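Local coordinates for Protease/Reverse transcriptase/ribonuclease H (Eastern chimpanzee simian foamy virus, PDB 7KSF), which probably copies viral RNA into DNA, degrades the RNA strand of RNA-DNA hybrids and, through its aspartic protease part, cleaves viral polyproteins, at residues 386-394 / 565-573; 517-527 / 556-565. The protein carries 1 engineered substitution. All coordinates share one frame; numbering follows the deposited sequence.

Interaction 1. Residues 386-394 / 565-573; sequences LQSILGLLN and LPELKHIPD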
loop_
_atom_site.group_PDB
_atom_site.type_symbol
_atom_site.label_atom_id
_atom_site.label_comp_id
_atom_site.label_asym_id
_atom_site.label_seq_id
_atom_site.Cartn_x
_atom_site.Cartn_y
_atom_site.Cartn_z
ATOM N N LEU A 386 15.042 12.024 25.341
ATOM C CA LEU A 386 15.738 11.095 26.225
ATOM C C LEU A 386 14.877 10.684 27.417
ATOM O O LEU A 386 14.985 9.549 27.894
ATOM C CB LEU A 386 17.047 11.721 26.714
ATOM C CG LEU A 386 17.931 10.823 27.582
ATOM C CD1 LEU A 386 18.266 9.537 26.840
ATOM C CD2 LEU A 386 19.197 11.555 27.991
ATOM N N GLN A 387 14.029 11.589 27.912
ATOM C CA GLN A 387 13.106 11.217 28.980
ATOM C C GLN A 387 12.065 10.219 28.492
ATOM O O GLN A 387 11.553 9.419 29.282
ATOM C CB GLN A 387 12.419 12.464 29.541
ATOM C CG GLN A 387 13.350 13.438 30.250
ATOM C CD GLN A 387 12.644 14.719 30.657
ATOM O OE1 GLN A 387 11.683 15.145 30.017
ATOM N NE2 GLN A 387 13.120 15.338 31.733
ATOM N N SER A 388 11.742 10.254 27.198
ATOM C CA SER A 388 10.745 9.341 26.645
ATOM C C SER A 388 11.247 7.901 26.662
ATOM O O SER A 388 10.509 6.981 27.035
ATOM C CB SER A 388 10.383 9.762 25.219
ATOM O OG SER A 388 9.856 11.076 25.186
ATOM N N ILE A 389 12.502 7.687 26.259
ATOM C CA ILE A 389 13.038 6.334 26.192
ATOM C C ILE A 389 13.326 5.776 27.582
ATOM O O ILE A 389 13.349 4.553 27.762
ATOM C CB ILE A 389 14.292 6.315 25.296
ATOM C CG1 ILE A 389 14.775 4.883 25.054
ATOM C CG2 ILE A 389 15.401 7.164 25.890
ATOM C CD1 ILE A 389 16.010 4.796 24.186
ATOM N N LEU A 390 13.528 6.637 28.581
ATOM C CA LEU A 390 13.762 6.149 29.939
ATOM C C LEU A 390 12.480 5.598 30.554
ATOM O O LEU A 390 12.455 4.468 31.050
ATOM C CB LEU A 390 14.351 7.259 30.805
ATOM C CG LEU A 390 15.807 7.628 30.521
ATOM C CD1 LEU A 390 16.295 8.682 31.500
ATOM C CD2 LEU A 390 16.699 6.392 30.565
ATOM N N GLY A 391 11.403 6.387 30.531
ATOM C CA GLY A 391 10.116 5.894 30.992
ATOM C C GLY A 391 9.584 4.734 30.177
ATOM O O GLY A 391 8.665 4.038 30.624
ATOM N N LEU A 392 10.143 4.512 28.985
ATOM C CA LEU A 392 9.779 3.347 28.188
ATOM C C LEU A 392 10.359 2.070 28.785
ATOM O O LEU A 392 9.650 1.069 28.938
ATOM C CB LEU A 392 10.255 3.540 26.749
ATOM C CG LEU A 392 9.992 2.410 25.754
ATOM C CD1 LEU A 392 8.503 2.138 25.634
ATOM C CD2 LEU A 392 10.586 2.756 24.399
ATOM N N LEU A 393 11.647 2.084 29.130
ATOM C CA LEU A 393 12.305 0.914 29.698
ATOM C C LEU A 393 11.923 0.662 31.148
ATOM O O LEU A 393 12.419 -0.302 31.743
ATOM C CB LEU A 393 13.823 1.066 29.592
ATOM C CG LEU A 393 14.393 1.254 28.191
ATOM C CD1 LEU A 393 15.865 1.611 28.277
ATOM C CD2 LEU A 393 14.194 -0.006 27.363
ATOM N N ASN A 394 11.054 1.492 31.722
ATOM C CA ASN A 394 10.720 1.385 33.134
ATOM C C ASN A 394 10.014 0.079 33.472
ATOM O O ASN A 394 9.962 -0.299 34.648
ATOM C CB ASN A 394 9.850 2.574 33.541
ATOM C CG ASN A 394 9.747 2.739 35.037
ATOM O OD1 ASN A 394 10.572 2.215 35.786
ATOM N ND2 ASN A 394 8.738 3.472 35.485
ATOM N N LEU A 565 0.915 3.402 30.404
ATOM C CA LEU A 565 1.602 3.537 29.129
ATOM C C LEU A 565 2.087 4.971 28.961
ATOM O O LEU A 565 1.292 5.911 29.094
ATOM C CB LEU A 565 0.677 3.146 27.984
ATOM C CG LEU A 565 0.200 1.694 28.040
ATOM C CD1 LEU A 565 -0.586 1.341 26.799
ATOM C CD2 LEU A 565 1.376 0.756 28.208
ATOM N N PRO A 566 3.371 5.184 28.684
ATOM C CA PRO A 566 3.892 6.552 28.602
ATOM C C PRO A 566 3.649 7.184 27.243
ATOM O O PRO A 566 3.156 6.526 26.322
ATOM C CB PRO A 566 5.388 6.356 28.867
ATOM C CG PRO A 566 5.667 5.018 28.262
ATOM C CD PRO A 566 4.429 4.179 28.494
ATOM N N GLU A 567 3.992 8.463 27.117
ATOM C CA GLU A 567 3.909 9.142 25.834
ATOM C C GLU A 567 5.172 8.861 25.030
ATOM O O GLU A 567 6.286 9.076 25.515
ATOM C CB GLU A 567 3.721 10.646 26.030
ATOM C CG GLU A 567 3.513 11.400 24.726
ATOM C CD GLU A 567 2.312 10.892 23.950
ATOM O OE1 GLU A 567 1.225 10.769 24.553
ATOM O OE2 GLU A 567 2.454 10.602 22.743
ATOM N N LEU A 568 4.993 8.372 23.802
ATOM C CA LEU A 568 6.098 8.023 22.919
ATOM C C LEU A 568 6.099 8.872 21.652
ATOM O O LEU A 568 6.459 8.393 20.571
ATOM C CB LEU A 568 6.056 6.535 22.568
ATOM C CG LEU A 568 6.076 5.571 23.751
ATOM C CD1 LEU A 568 6.280 4.150 23.257
ATOM C CD2 LEU A 568 7.161 5.964 24.738
ATOM N N LYS A 569 5.699 10.140 21.766
ATOM C CA LYS A 569 5.740 11.025 20.610
ATOM C C LYS A 569 7.148 11.533 20.346
ATOM O O LYS A 569 7.534 11.734 19.189
ATOM C CB LYS A 569 4.783 12.202 20.797
ATOM C CG LYS A 569 5.120 13.102 21.981
ATOM C CD LYS A 569 4.669 14.540 21.750
ATOM C CE LYS A 569 3.168 14.639 21.520
ATOM N NZ LYS A 569 2.732 16.050 21.302
ATOM N N HIS A 570 7.926 11.757 21.402
ATOM C CA HIS A 570 9.300 12.216 21.273
ATOM C C HIS A 570 10.295 11.070 21.227
ATOM O O HIS A 570 11.501 11.310 21.343
ATOM C CB HIS A 570 9.652 13.170 22.419
ATOM C CG HIS A 570 9.106 14.554 22.243
ATOM N ND1 HIS A 570 7.870 14.935 22.723
ATOM C CD2 HIS A 570 9.627 15.646 21.638
ATOM C CE1 HIS A 570 7.658 16.204 22.421
ATOM N NE2 HIS A 570 8.710 16.660 21.763
ATOM N N ILE A 571 9.828 9.837 21.070
ATOM C CA ILE A 571 10.770 8.723 20.923
ATOM C C ILE A 571 11.578 8.923 19.650
ATOM O O ILE A 571 10.993 9.162 18.574
ATOM C CB ILE A 571 10.027 7.379 20.900
ATOM C CG1 ILE A 571 9.596 6.995 22.310
ATOM C CG2 ILE A 571 10.925 6.291 20.336
ATOM C CD1 ILE A 571 10.755 6.753 23.238
ATOM N N PRO A 572 12.907 8.850 19.708
ATOM C CA PRO A 572 13.717 9.040 18.499
ATOM C C PRO A 572 13.456 7.969 17.452
ATOM O O PRO A 572 12.677 7.037 17.675
ATOM C CB PRO A 572 15.156 8.977 19.026
ATOM C CG PRO A 572 15.045 9.284 20.485
ATOM C CD PRO A 572 13.737 8.705 20.914
ATOM N N ASP A 573 14.110 8.099 16.303
ATOM C CA ASP A 573 13.891 7.168 15.206
ATOM C C ASP A 573 14.481 5.804 15.526
ATOM O O ASP A 573 15.598 5.692 16.039
ATOM C CB ASP A 573 14.507 7.709 13.917
ATOM C CG ASP A 573 13.784 8.929 13.396
ATOM O OD1 ASP A 573 12.546 9.001 13.554
ATOM O OD2 ASP A 573 14.455 9.817 12.831
#
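Leu392 reaches from the helix and sets its two methyls against two different side chains of 565-573. CD1 of Leu392 meets CD1 of Leu568 at 3.8 Å. Its other methyl, CD2, lies 4.2 Å from Ile571 CD1. Leu392 crosses both partners at about a right angle, so the forked end is shared between them. This reach follows from chi1 of 179°, which extends CG away from the backbone N.

Ile571 makes the second apolar centre. Its CD1 sits 3.6 Å from Ser388 CB and also touches the Ile389 backbone N and CB. A single methyl thus packs against one turn of the helix surface. Leu568 and Ile571 also touch Tyr466 of strand 464-471. The segment 565-573 is therefore an irregular layer between helix 383-392 and the sheet of the RNase H-like domain, which in reverse transcriptases is the connection. Helix 383-392 probably belongs to the thumb.

No hydrogen bond crosses between the two segments. Ser388 OG comes 3.5 Å from His570 CB, but its hydrogen bond is to Lys384 O, one turn back in the helix. The imidazole of His570 leads away from 386-394. At the other end, Pro566 sets CG of its ring 3.9 Å from Gly391 O. The carbonyl of Pro566 is hydrogen-bonded to Asn459 of strand 454-460.

Interaction 2. Residues 517-527 / 556-565; sequences EILVYSPIVSM and RIQFHYDKTL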
loop_
_atom_site.group_PDB
_atom_site.type_symbol
_atom_site.label_atom_id
_atom_site.label_comp_id
_atom_site.label_asym_id
_atom_site.label_seq_id
_atom_site.Cartn_x
_atom_site.Cartn_y
_atom_site.Cartn_z
ATOM N N GLU A 517 -8.979 -16.065 24.868
ATOM C CA GLU A 517 -9.367 -14.681 24.643
ATOM C C GLU A 517 -8.162 -13.762 24.787
ATOM O O GLU A 517 -7.229 -14.036 25.548
ATOM C CB GLU A 517 -10.464 -14.262 25.624
ATOM C CG GLU A 517 -11.716 -15.124 25.572
ATOM C CD GLU A 517 -12.755 -14.705 26.596
ATOM O OE1 GLU A 517 -12.528 -13.702 27.305
ATOM O OE2 GLU A 517 -13.802 -15.381 26.688
ATOM N N ILE A 518 -8.189 -12.657 24.050
ATOM C CA ILE A 518 -7.082 -11.707 23.993
ATOM C C ILE A 518 -7.567 -10.369 24.529
ATOM O O ILE A 518 -8.593 -9.848 24.075
ATOM C CB ILE A 518 -6.540 -11.557 22.560
ATOM C CG1 ILE A 518 -6.035 -12.897 22.037
ATOM C CG2 ILE A 518 -5.445 -10.506 22.511
ATOM C CD1 ILE A 518 -5.507 -12.831 20.628
ATOM N N LEU A 519 -6.838 -9.821 25.490
ATOM C CA LEU A 519 -7.111 -8.496 26.030
ATOM C C LEU A 519 -5.966 -7.569 25.648
ATOM O O LEU A 519 -4.796 -7.902 25.859
ATOM C CB LEU A 519 -7.278 -8.538 27.551
ATOM C CG LEU A 519 -8.626 -8.998 28.113
ATOM C CD1 LEU A 519 -8.862 -10.487 27.888
ATOM C CD2 LEU A 519 -8.704 -8.655 29.589
ATOM N N VAL A 520 -6.306 -6.417 25.083
ATOM C CA VAL A 520 -5.322 -5.467 24.583
ATOM C C VAL A 520 -5.421 -4.197 25.410
ATOM O O VAL A 520 -6.510 -3.642 25.582
ATOM C CB VAL A 520 -5.528 -5.169 23.087
ATOM C CG1 VAL A 520 -4.474 -4.194 22.595
ATOM C CG2 VAL A 520 -5.478 -6.456 22.285
ATOM N N TYR A 521 -4.284 -3.747 25.928
ATOM C CA TYR A 521 -4.197 -2.487 26.647
ATOM C C TYR A 521 -3.545 -1.445 25.751
ATOM O O TYR A 521 -2.599 -1.744 25.017
ATOM C CB TYR A 521 -3.409 -2.652 27.947
ATOM C CG TYR A 521 -4.106 -3.541 28.954
ATOM C CD1 TYR A 521 -4.006 -4.924 28.873
ATOM C CD2 TYR A 521 -4.866 -2.998 29.979
ATOM C CE1 TYR A 521 -4.641 -5.738 29.784
ATOM C CE2 TYR A 521 -5.507 -3.807 30.898
ATOM C CZ TYR A 521 -5.390 -5.176 30.797
ATOM O OH TYR A 521 -6.025 -5.985 31.706
ATOM N N SER A 522 -4.060 -0.221 25.817
ATOM C CA SER A 522 -3.678 0.819 24.875
ATOM C C SER A 522 -3.862 2.178 25.533
ATOM O O SER A 522 -4.701 2.322 26.428
ATOM C CB SER A 522 -4.520 0.728 23.596
ATOM O OG SER A 522 -5.840 0.313 23.897
ATOM N N PRO A 523 -3.092 3.186 25.113
ATOM C CA PRO A 523 -3.279 4.538 25.663
ATOM C C PRO A 523 -4.596 5.188 25.286
ATOM O O PRO A 523 -4.816 6.346 25.658
ATOM C CB PRO A 523 -2.097 5.330 25.068
ATOM C CG PRO A 523 -1.157 4.306 24.527
ATOM C CD PRO A 523 -1.983 3.126 24.150
ATOM N N ILE A 524 -5.475 4.496 24.578
ATOM C CA ILE A 524 -6.742 5.070 24.150
ATOM C C ILE A 524 -7.792 4.797 25.218
ATOM O O ILE A 524 -7.876 3.682 25.751
ATOM C CB ILE A 524 -7.164 4.501 22.791
ATOM C CG1 ILE A 524 -7.246 2.977 22.872
ATOM C CG2 ILE A 524 -6.183 4.956 21.703
ATOM C CD1 ILE A 524 -7.289 2.289 21.542
ATOM N N VAL A 525 -8.593 5.812 25.540
ATOM C CA VAL A 525 -9.499 5.700 26.677
ATOM C C VAL A 525 -10.774 4.970 26.288
ATOM O O VAL A 525 -11.234 4.069 27.000
ATOM C CB VAL A 525 -9.807 7.093 27.259
ATOM C CG1 VAL A 525 -10.610 6.954 28.547
ATOM C CG2 VAL A 525 -8.518 7.858 27.502
ATOM N N SER A 526 -11.370 5.346 25.159
ATOM C CA SER A 526 -12.663 4.822 24.737
ATOM C C SER A 526 -12.572 4.383 23.287
ATOM O O SER A 526 -12.175 5.170 22.423
ATOM C CB SER A 526 -13.761 5.875 24.905
ATOM O OG SER A 526 -14.989 5.418 24.367
ATOM N N MET A 527 -12.927 3.121 23.023
ATOM C CA MET A 527 -12.973 2.640 21.647
ATOM C C MET A 527 -14.129 3.269 20.881
ATOM O O MET A 527 -14.002 3.569 19.688
ATOM C CB MET A 527 -13.095 1.118 21.621
ATOM C CG MET A 527 -11.790 0.380 21.833
ATOM S SD MET A 527 -10.474 0.974 20.752
ATOM C CE MET A 527 -11.197 0.723 19.137
ATOM N N ARG A 556 -13.936 -12.422 21.364
ATOM C CA ARG A 556 -12.700 -12.979 21.906
ATOM C C ARG A 556 -11.706 -11.888 22.278
ATOM O O ARG A 556 -10.890 -12.077 23.189
ATOM C CB ARG A 556 -12.071 -13.933 20.895
ATOM C CG ARG A 556 -12.888 -15.180 20.612
ATOM C CD ARG A 556 -12.806 -16.161 21.768
ATOM N NE ARG A 556 -13.372 -17.459 21.419
ATOM C CZ ARG A 556 -13.182 -18.570 22.123
ATOM N NH1 ARG A 556 -12.434 -18.544 23.217
ATOM N NH2 ARG A 556 -13.735 -19.709 21.728
ATOM N N ILE A 557 -11.753 -10.751 21.590
ATOM C CA ILE A 557 -10.816 -9.657 21.796
ATOM C C ILE A 557 -11.535 -8.522 22.514
ATOM O O ILE A 557 -12.677 -8.187 22.182
ATOM C CB ILE A 557 -10.217 -9.176 20.458
ATOM C CG1 ILE A 557 -9.599 -10.355 19.702
ATOM C CG2 ILE A 557 -9.177 -8.090 20.697
ATOM C CD1 ILE A 557 -9.041 -9.990 18.344
ATOM N N GLN A 558 -10.868 -7.998 23.544
ATOM C CA GLN A 558 -11.383 -6.872 24.365
ATOM C C GLN A 558 -10.271 -5.831 24.479
ATOM O O GLN A 558 -9.102 -6.229 24.612
ATOM C CB GLN A 558 -11.806 -7.348 25.756
ATOM C CG GLN A 558 -11.908 -8.861 25.888
ATOM C CD GLN A 558 -12.142 -9.266 27.321
ATOM O OE1 GLN A 558 -12.120 -8.438 28.228
ATOM N NE2 GLN A 558 -12.368 -10.552 27.537
ATOM N N PHE A 559 -10.635 -4.550 24.438
ATOM C CA PHE A 559 -9.653 -3.473 24.501
ATOM C C PHE A 559 -9.848 -2.656 25.769
ATOM O O PHE A 559 -10.956 -2.189 26.052
ATOM C CB PHE A 559 -9.762 -2.573 23.269
ATOM C CG PHE A 559 -9.474 -3.279 21.980
ATOM C CD1 PHE A 559 -10.490 -3.909 21.281
ATOM C CD2 PHE A 559 -8.187 -3.327 21.473
ATOM C CE1 PHE A 559 -10.228 -4.566 20.097
ATOM C CE2 PHE A 559 -7.919 -3.982 20.289
ATOM C CZ PHE A 559 -8.939 -4.603 19.599
ATOM N N HIS A 560 -8.761 -2.474 26.520
ATOM C CA HIS A 560 -8.774 -1.735 27.773
ATOM C C HIS A 560 -7.823 -0.551 27.700
ATOM O O HIS A 560 -6.744 -0.639 27.110
ATOM C CB HIS A 560 -8.375 -2.626 28.950
ATOM C CG HIS A 560 -9.521 -3.360 29.569
ATOM N ND1 HIS A 560 -10.085 -4.479 28.994
ATOM C CD2 HIS A 560 -10.211 -3.134 30.712
ATOM C CE1 HIS A 560 -11.072 -4.913 29.758
ATOM N NE2 HIS A 560 -11.170 -4.116 30.806
ATOM N N TYR A 561 -8.230 0.556 28.316
ATOM C CA TYR A 561 -7.367 1.720 28.443
ATOM C C TYR A 561 -6.331 1.476 29.524
ATOM O O TYR A 561 -6.643 0.951 30.597
ATOM C CB TYR A 561 -8.190 2.964 28.778
ATOM C CG TYR A 561 -7.364 4.170 29.164
ATOM C CD1 TYR A 561 -6.369 4.661 28.329
ATOM C CD2 TYR A 561 -7.596 4.836 30.361
ATOM C CE1 TYR A 561 -5.620 5.765 28.681
ATOM C CE2 TYR A 561 -6.855 5.942 30.721
ATOM C CZ TYR A 561 -5.869 6.403 29.877
ATOM O OH TYR A 561 -5.132 7.506 30.235
ATOM N N ASP A 562 -5.088 1.853 29.238
ATOM C CA ASP A 562 -3.977 1.657 30.159
ATOM C C ASP A 562 -3.336 3.002 30.457
ATOM O O ASP A 562 -2.908 3.708 29.538
ATOM C CB ASP A 562 -2.954 0.679 29.576
ATOM C CG ASP A 562 -2.100 0.035 30.644
ATOM O OD1 ASP A 562 -1.907 0.664 31.705
ATOM O OD2 ASP A 562 -1.626 -1.100 30.434
ATOM N N LYS A 563 -3.270 3.355 31.744
ATOM C CA LYS A 563 -2.717 4.640 32.152
ATOM C C LYS A 563 -1.201 4.610 32.270
ATOM O O LYS A 563 -0.546 5.626 32.008
ATOM C CB LYS A 563 -3.321 5.073 33.490
ATOM C CG LYS A 563 -4.837 5.154 33.498
ATOM C CD LYS A 563 -5.365 5.566 34.864
ATOM C CE LYS A 563 -6.882 5.665 34.862
ATOM N NZ LYS A 563 -7.429 6.083 36.185
ATOM N N THR A 564 -0.626 3.469 32.663
ATOM C CA THR A 564 0.816 3.388 32.851
ATOM C C THR A 564 1.590 3.487 31.547
ATOM O O THR A 564 2.815 3.633 31.586
ATOM C CB THR A 564 1.197 2.090 33.561
ATOM O OG1 THR A 564 2.549 2.185 34.024
ATOM C CG2 THR A 564 1.092 0.913 32.608
ATOM N N LEU A 565 0.915 3.402 30.404
ATOM C CA LEU A 565 1.602 3.537 29.129
ATOM C C LEU A 565 2.087 4.971 28.961
ATOM O O LEU A 565 1.292 5.911 29.094
ATOM C CB LEU A 565 0.677 3.146 27.984
ATOM C CG LEU A 565 0.200 1.694 28.040
ATOM C CD1 LEU A 565 -0.586 1.341 26.799
ATOM C CD2 LEU A 565 1.376 0.756 28.208
#
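Ile518 N gives to Arg556 O at 2.9 Å, and Ile518 O accepts from Gln558 N. These are two of six backbone hydrogen bonds between the segments, in which strand 518-522 pairs in parallel with strand 557-561. Val520 repeats the pattern, with N to Gln558 O and O from His560 N. The last of these is the straightest, at 2.7 Å and 174° from His560 N to Val520 O. Ser522 N then gives to His560 O, and Asp562 N gives to Ser522 O at 2.9 Å. His560 O has a further, weak donor in Ser522 OG.

Leu519 and Tyr521 turn their backbone polar groups the other way, to Leu454, Ile456 and Val458 of strand 454-460. Strand 518-522 is thus hydrogen-bonded to a neighbour along each of its edges. The sheet order 3-2-1-4-5 is that of the RNase H fold, and 557-561 is its outermost strand on this side.

Asp562 OD1 accepts from Thr564 N, an Asx turn that follows the strand. Its OD2 lies 3.4 Å from Tyr521 CB.

Side chains pack beside the bonds. Leu519 runs alongside Gln558, with its CD1 3.5 Å from the amide NE2. On the face with Ile518 and Ile557, Val520 CB touches Phe559 CD2 at 3.6 Å. Met527 adds an oblique Met-aromatic contact to the same ring. Past the end of strand 518-522, Val525 CG2 stands over a face of the Tyr561 ring, 3.8 Å from its centroid, a CH-pi contact.

The two interactions follow one piece of chain and share Leu565. Their centres are about 19 Å apart. In interaction 2 the chain is the edge strand 557-561 of the RNase H-like sheet. After the strand the chain runs through a loop to Leu565, whose side chain packs on Pro523, and becomes the irregular segment of interaction 1 against helix 383-392. Interaction 2 is built on backbone hydrogen bonds, whereas interaction 1 relies on apolar packing. Strand 454-460 touches both, beside strand 518-522 in one and, through Asn459, next to Leu568 in the other. The bound calcium ion belongs elsewhere, at Gly596 and Glu642 of the second RNase H-fold sheet and its helix.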